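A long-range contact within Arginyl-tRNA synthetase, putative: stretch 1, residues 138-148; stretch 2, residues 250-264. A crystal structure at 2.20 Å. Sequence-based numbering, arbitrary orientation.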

# COMPACT_ATOMS: atom_id res chain seq x y z
N PHE A 138 9.19 6.66 1.15
CA PHE A 138 9.57 5.26 1.17
C PHE A 138 10.90 4.97 0.49
O PHE A 138 11.50 5.86 -0.13
CB PHE A 138 8.45 4.37 0.56
CG PHE A 138 8.17 4.60 -0.91
CD1 PHE A 138 7.71 5.83 -1.38
CD2 PHE A 138 8.30 3.55 -1.83
CE1 PHE A 138 7.42 6.03 -2.74
CE2 PHE A 138 8.01 3.73 -3.19
CZ PHE A 138 7.57 4.97 -3.65
N SER A 139 11.34 3.72 0.67
CA SER A 139 12.61 3.16 0.22
C SER A 139 13.78 3.62 1.10
O SER A 139 14.31 2.85 1.88
CB SER A 139 12.89 3.49 -1.25
OG SER A 139 13.89 2.65 -1.75
N SER A 140 14.18 4.88 0.96
CA SER A 140 15.20 5.48 1.84
C SER A 140 16.61 4.82 1.84
O SER A 140 17.16 4.53 2.90
CB SER A 140 14.67 5.49 3.28
OG SER A 140 13.38 6.05 3.33
N PRO A 141 17.21 4.61 0.66
CA PRO A 141 18.57 4.09 0.77
C PRO A 141 19.54 5.16 1.26
O PRO A 141 19.19 6.35 1.31
CB PRO A 141 18.90 3.67 -0.66
CG PRO A 141 18.13 4.63 -1.49
CD PRO A 141 16.82 4.87 -0.74
N ASN A 142 20.75 4.72 1.61
CA ASN A 142 21.85 5.62 1.99
C ASN A 142 22.96 5.57 0.96
O ASN A 142 23.41 4.48 0.60
CB ASN A 142 22.41 5.25 3.36
CG ASN A 142 21.40 5.40 4.47
OD1 ASN A 142 20.69 6.41 4.54
ND2 ASN A 142 21.32 4.41 5.35
N ILE A 143 23.40 6.75 0.51
CA ILE A 143 24.54 6.87 -0.39
C ILE A 143 25.76 6.14 0.18
O ILE A 143 25.99 6.17 1.39
CB ILE A 143 24.91 8.37 -0.65
CG1 ILE A 143 23.70 9.15 -1.15
CG2 ILE A 143 26.13 8.49 -1.60
CD1 ILE A 143 23.14 8.71 -2.53
N ALA A 144 26.50 5.48 -0.70
CA ALA A 144 27.74 4.78 -0.34
C ALA A 144 27.49 3.63 0.62
O ALA A 144 28.40 3.19 1.33
CB ALA A 144 28.76 5.76 0.24
N LYS A 145 26.26 3.13 0.65
CA LYS A 145 25.92 1.94 1.41
C LYS A 145 25.05 1.01 0.59
O LYS A 145 24.31 1.45 -0.28
CB LYS A 145 25.20 2.27 2.70
CG LYS A 145 26.06 2.95 3.72
CD LYS A 145 25.33 3.00 5.04
CE LYS A 145 26.26 3.45 6.14
NZ LYS A 145 25.57 3.51 7.46
N GLU A 146 25.12 -0.28 0.89
CA GLU A 146 24.34 -1.22 0.11
C GLU A 146 22.87 -1.07 0.51
O GLU A 146 22.54 -0.88 1.69
CB GLU A 146 24.82 -2.66 0.29
CG GLU A 146 25.87 -3.06 -0.73
CD GLU A 146 25.54 -2.68 -2.14
OE1 GLU A 146 24.34 -2.67 -2.53
OE2 GLU A 146 26.49 -2.29 -2.88
N MET A 147 22.01 -1.12 -0.49
CA MET A 147 20.59 -1.29 -0.26
C MET A 147 20.41 -2.69 0.29
O MET A 147 21.00 -3.63 -0.23
CB MET A 147 19.78 -1.11 -1.55
CG MET A 147 19.71 0.31 -2.06
SD MET A 147 18.43 0.50 -3.33
CE MET A 147 16.95 0.09 -2.39
N HIS A 148 19.61 -2.83 1.34
CA HIS A 148 19.31 -4.15 1.90
C HIS A 148 17.83 -4.49 1.80
O HIS A 148 17.01 -3.67 1.38
CB HIS A 148 19.77 -4.24 3.36
CG HIS A 148 19.21 -3.18 4.26
ND1 HIS A 148 17.85 -2.99 4.42
CD2 HIS A 148 19.81 -2.25 5.03
CE1 HIS A 148 17.65 -1.99 5.26
NE2 HIS A 148 18.82 -1.52 5.65
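Stretch 2 (250-264) KLCESSKKEFDKLYN

A single helix packs its buried side against an irregular loop, in a largely apolar contact pinned by two hydrogen bonds, one at the turn and one at S139, and centred on the ring of F259. Stretch 2 is helical throughout, 250-264, part of a helix that extends beyond it both ways, whereas stretch 1 has no regular helix or strand and is shaped locally by a type II beta turn from N142 to K145, closed by K145 N to N142 O at 3.2 Å. Together the two bury 553 Å².

The register shows how the helix lies. The CA atoms of I143 and S255 come within 5.6 Å, while the CA of S139 is 9.8 Å from that of Y263, and M147 CA is 7.6 Å from F259 CA. Of these three pairs, the backbones are closest at the turn. The loop does not follow the helix in steady progression: S139 meets Y263, the chain reaches back to S255 at the turn, and then M147 returns to F259, L262 and Y263.

On the helix, S255, F259 and L262 all direct their CA-to-CB bonds toward the loop, a spacing of four and then three residues that keeps them on one side. S255 is small and its CA-to-CB bond points toward the loop, and the backbone of the turn comes close here: A144 N donates to S255 OG at 2.9 Å with an N-H...acceptor angle of 161°. I143 packs beside this bond, its CG2 3.7 Å from S255 OG and 3.9 Å from C252 CA, while its CD1 lies 4.1 Å from K256 CG.

F259, rotamer m, fills the hollow of the loop. P141 covers one face of the ring, its CB 3.8 Å from the F259 ring centroid and only 19° off the normal, a CH-pi contact. At the ring edge lie two backbone carbonyls, N142 O 3.3 Å from F259 CZ and K145 O 3.8 Å from F259 CE1, so the turn meets the edge of the aromatic with its own main chain. I143 CD1 approaches F259 CE2 at 4.1 Å, and M147 CG reaches F259 CD1 at 3.5 Å.

M147 links this ring to the next turn of helix. M147 SD is 4.4 Å from the F259 ring centroid and 5.0 Å from that of Y263, both oblique, and M147 CE touches L262 CD2 at 3.6 Å. Y263 starts out sideways, but its ring carries the hydroxyl back to the loop, where Y263 OH and S139 OG share a hydrogen bond of 2.6 Å.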

# COMPACT_ATOMS: atom_id res chain seq x y z
N LYS A 250 29.68 13.76 -7.00
CA LYS A 250 30.10 12.55 -7.73
C LYS A 250 29.68 11.24 -7.04
O LYS A 250 29.22 10.29 -7.69
CB LYS A 250 31.62 12.55 -7.95
CG LYS A 250 32.13 13.57 -8.95
CD LYS A 250 31.39 13.46 -10.27
CE LYS A 250 31.49 14.76 -11.07
NZ LYS A 250 30.90 15.91 -10.31
N LEU A 251 29.86 11.20 -5.72
CA LEU A 251 29.48 10.03 -4.92
C LEU A 251 27.98 9.76 -4.98
O LEU A 251 27.53 8.63 -5.25
CB LEU A 251 29.92 10.23 -3.46
CG LEU A 251 31.36 9.85 -3.05
CD1 LEU A 251 32.37 10.26 -4.10
CD2 LEU A 251 31.72 10.50 -1.72
N CYS A 252 27.21 10.81 -4.71
CA CYS A 252 25.77 10.75 -4.77
C CYS A 252 25.33 10.28 -6.15
O CYS A 252 24.48 9.41 -6.26
CB CYS A 252 25.16 12.11 -4.44
SG CYS A 252 25.41 12.61 -2.72
N GLU A 253 25.94 10.83 -7.20
CA GLU A 253 25.53 10.44 -8.54
C GLU A 253 25.78 8.96 -8.80
O GLU A 253 24.89 8.24 -9.29
CB GLU A 253 26.23 11.29 -9.58
CG GLU A 253 25.63 12.68 -9.69
CD GLU A 253 26.44 13.61 -10.57
OE1 GLU A 253 27.54 13.22 -11.00
OE2 GLU A 253 25.95 14.73 -10.83
N SER A 254 26.98 8.49 -8.43
CA SER A 254 27.30 7.07 -8.59
C SER A 254 26.33 6.13 -7.86
O SER A 254 25.75 5.17 -8.45
CB SER A 254 28.74 6.81 -8.11
OG SER A 254 28.87 5.50 -7.59
N SER A 255 26.15 6.39 -6.56
CA SER A 255 25.22 5.56 -5.76
C SER A 255 23.81 5.60 -6.33
O SER A 255 23.13 4.57 -6.40
CB SER A 255 25.20 6.02 -4.30
OG SER A 255 26.24 5.40 -3.56
N LYS A 256 23.37 6.77 -6.76
CA LYS A 256 22.04 6.88 -7.33
C LYS A 256 21.92 6.08 -8.63
O LYS A 256 20.87 5.51 -8.90
CB LYS A 256 21.68 8.35 -7.55
CG LYS A 256 21.37 9.08 -6.26
CD LYS A 256 21.12 10.56 -6.51
CE LYS A 256 20.82 11.30 -5.20
NZ LYS A 256 20.43 12.70 -5.46
N LYS A 257 22.98 6.01 -9.43
CA LYS A 257 22.88 5.15 -10.62
C LYS A 257 22.69 3.69 -10.18
O LYS A 257 21.84 2.94 -10.74
CB LYS A 257 24.10 5.27 -11.52
N GLU A 258 23.45 3.30 -9.15
CA GLU A 258 23.32 1.92 -8.66
C GLU A 258 21.89 1.62 -8.16
O GLU A 258 21.29 0.60 -8.51
CB GLU A 258 24.34 1.65 -7.55
CG GLU A 258 24.89 0.24 -7.56
CD GLU A 258 25.78 -0.02 -8.78
OE1 GLU A 258 26.62 0.84 -9.10
OE2 GLU A 258 25.62 -1.09 -9.41
N PHE A 259 21.35 2.52 -7.35
CA PHE A 259 19.99 2.39 -6.84
C PHE A 259 18.98 2.33 -8.00
O PHE A 259 18.00 1.55 -7.96
CB PHE A 259 19.65 3.55 -5.89
CG PHE A 259 20.57 3.65 -4.68
CD1 PHE A 259 21.33 2.57 -4.25
CD2 PHE A 259 20.66 4.85 -3.96
CE1 PHE A 259 22.17 2.67 -3.14
CE2 PHE A 259 21.49 4.96 -2.84
CZ PHE A 259 22.25 3.86 -2.43
N ASP A 260 19.23 3.14 -9.03
CA ASP A 260 18.29 3.26 -10.14
C ASP A 260 18.21 1.97 -10.95
O ASP A 260 17.13 1.63 -11.44
CB ASP A 260 18.65 4.43 -11.06
CG ASP A 260 18.33 5.79 -10.44
OD1 ASP A 260 17.93 5.83 -9.25
OD2 ASP A 260 18.51 6.82 -11.13
N LYS A 261 19.33 1.27 -11.10
CA LYS A 261 19.23 -0.05 -11.74
C LYS A 261 18.15 -0.94 -11.06
O LYS A 261 17.25 -1.51 -11.72
CB LYS A 261 20.58 -0.76 -11.71
CG LYS A 261 21.65 -0.09 -12.57
CD LYS A 261 23.05 -0.51 -12.13
CE LYS A 261 24.09 -0.35 -13.25
NZ LYS A 261 23.75 0.73 -14.23
N LEU A 262 18.22 -1.02 -9.73
CA LEU A 262 17.25 -1.78 -8.96
C LEU A 262 15.83 -1.23 -9.17
O LEU A 262 14.89 -1.99 -9.48
CB LEU A 262 17.59 -1.75 -7.48
CG LEU A 262 16.56 -2.45 -6.59
CD1 LEU A 262 16.53 -3.96 -6.88
CD2 LEU A 262 16.81 -2.18 -5.12
N TYR A 263 15.67 0.08 -9.00
CA TYR A 263 14.35 0.68 -9.08
C TYR A 263 13.70 0.38 -10.43
O TYR A 263 12.52 0.02 -10.49
CB TYR A 263 14.40 2.19 -8.84
CG TYR A 263 14.71 2.57 -7.40
CD1 TYR A 263 14.04 1.95 -6.33
CD2 TYR A 263 15.68 3.53 -7.11
CE1 TYR A 263 14.33 2.30 -5.01
CE2 TYR A 263 15.97 3.88 -5.80
CZ TYR A 263 15.31 3.27 -4.76
OH TYR A 263 15.63 3.63 -3.48
N ASN A 264 14.44 0.47 -11.53
CA ASN A 264 13.72 0.22 -12.76
C ASN A 264 13.63 -1.28 -13.12
O ASN A 264 12.79 -1.64 -13.93
CB ASN A 264 14.27 1.06 -13.92
CG ASN A 264 15.58 0.59 -14.41
OD1 ASN A 264 15.73 -0.55 -14.83
ND2 ASN A 264 16.56 1.49 -14.40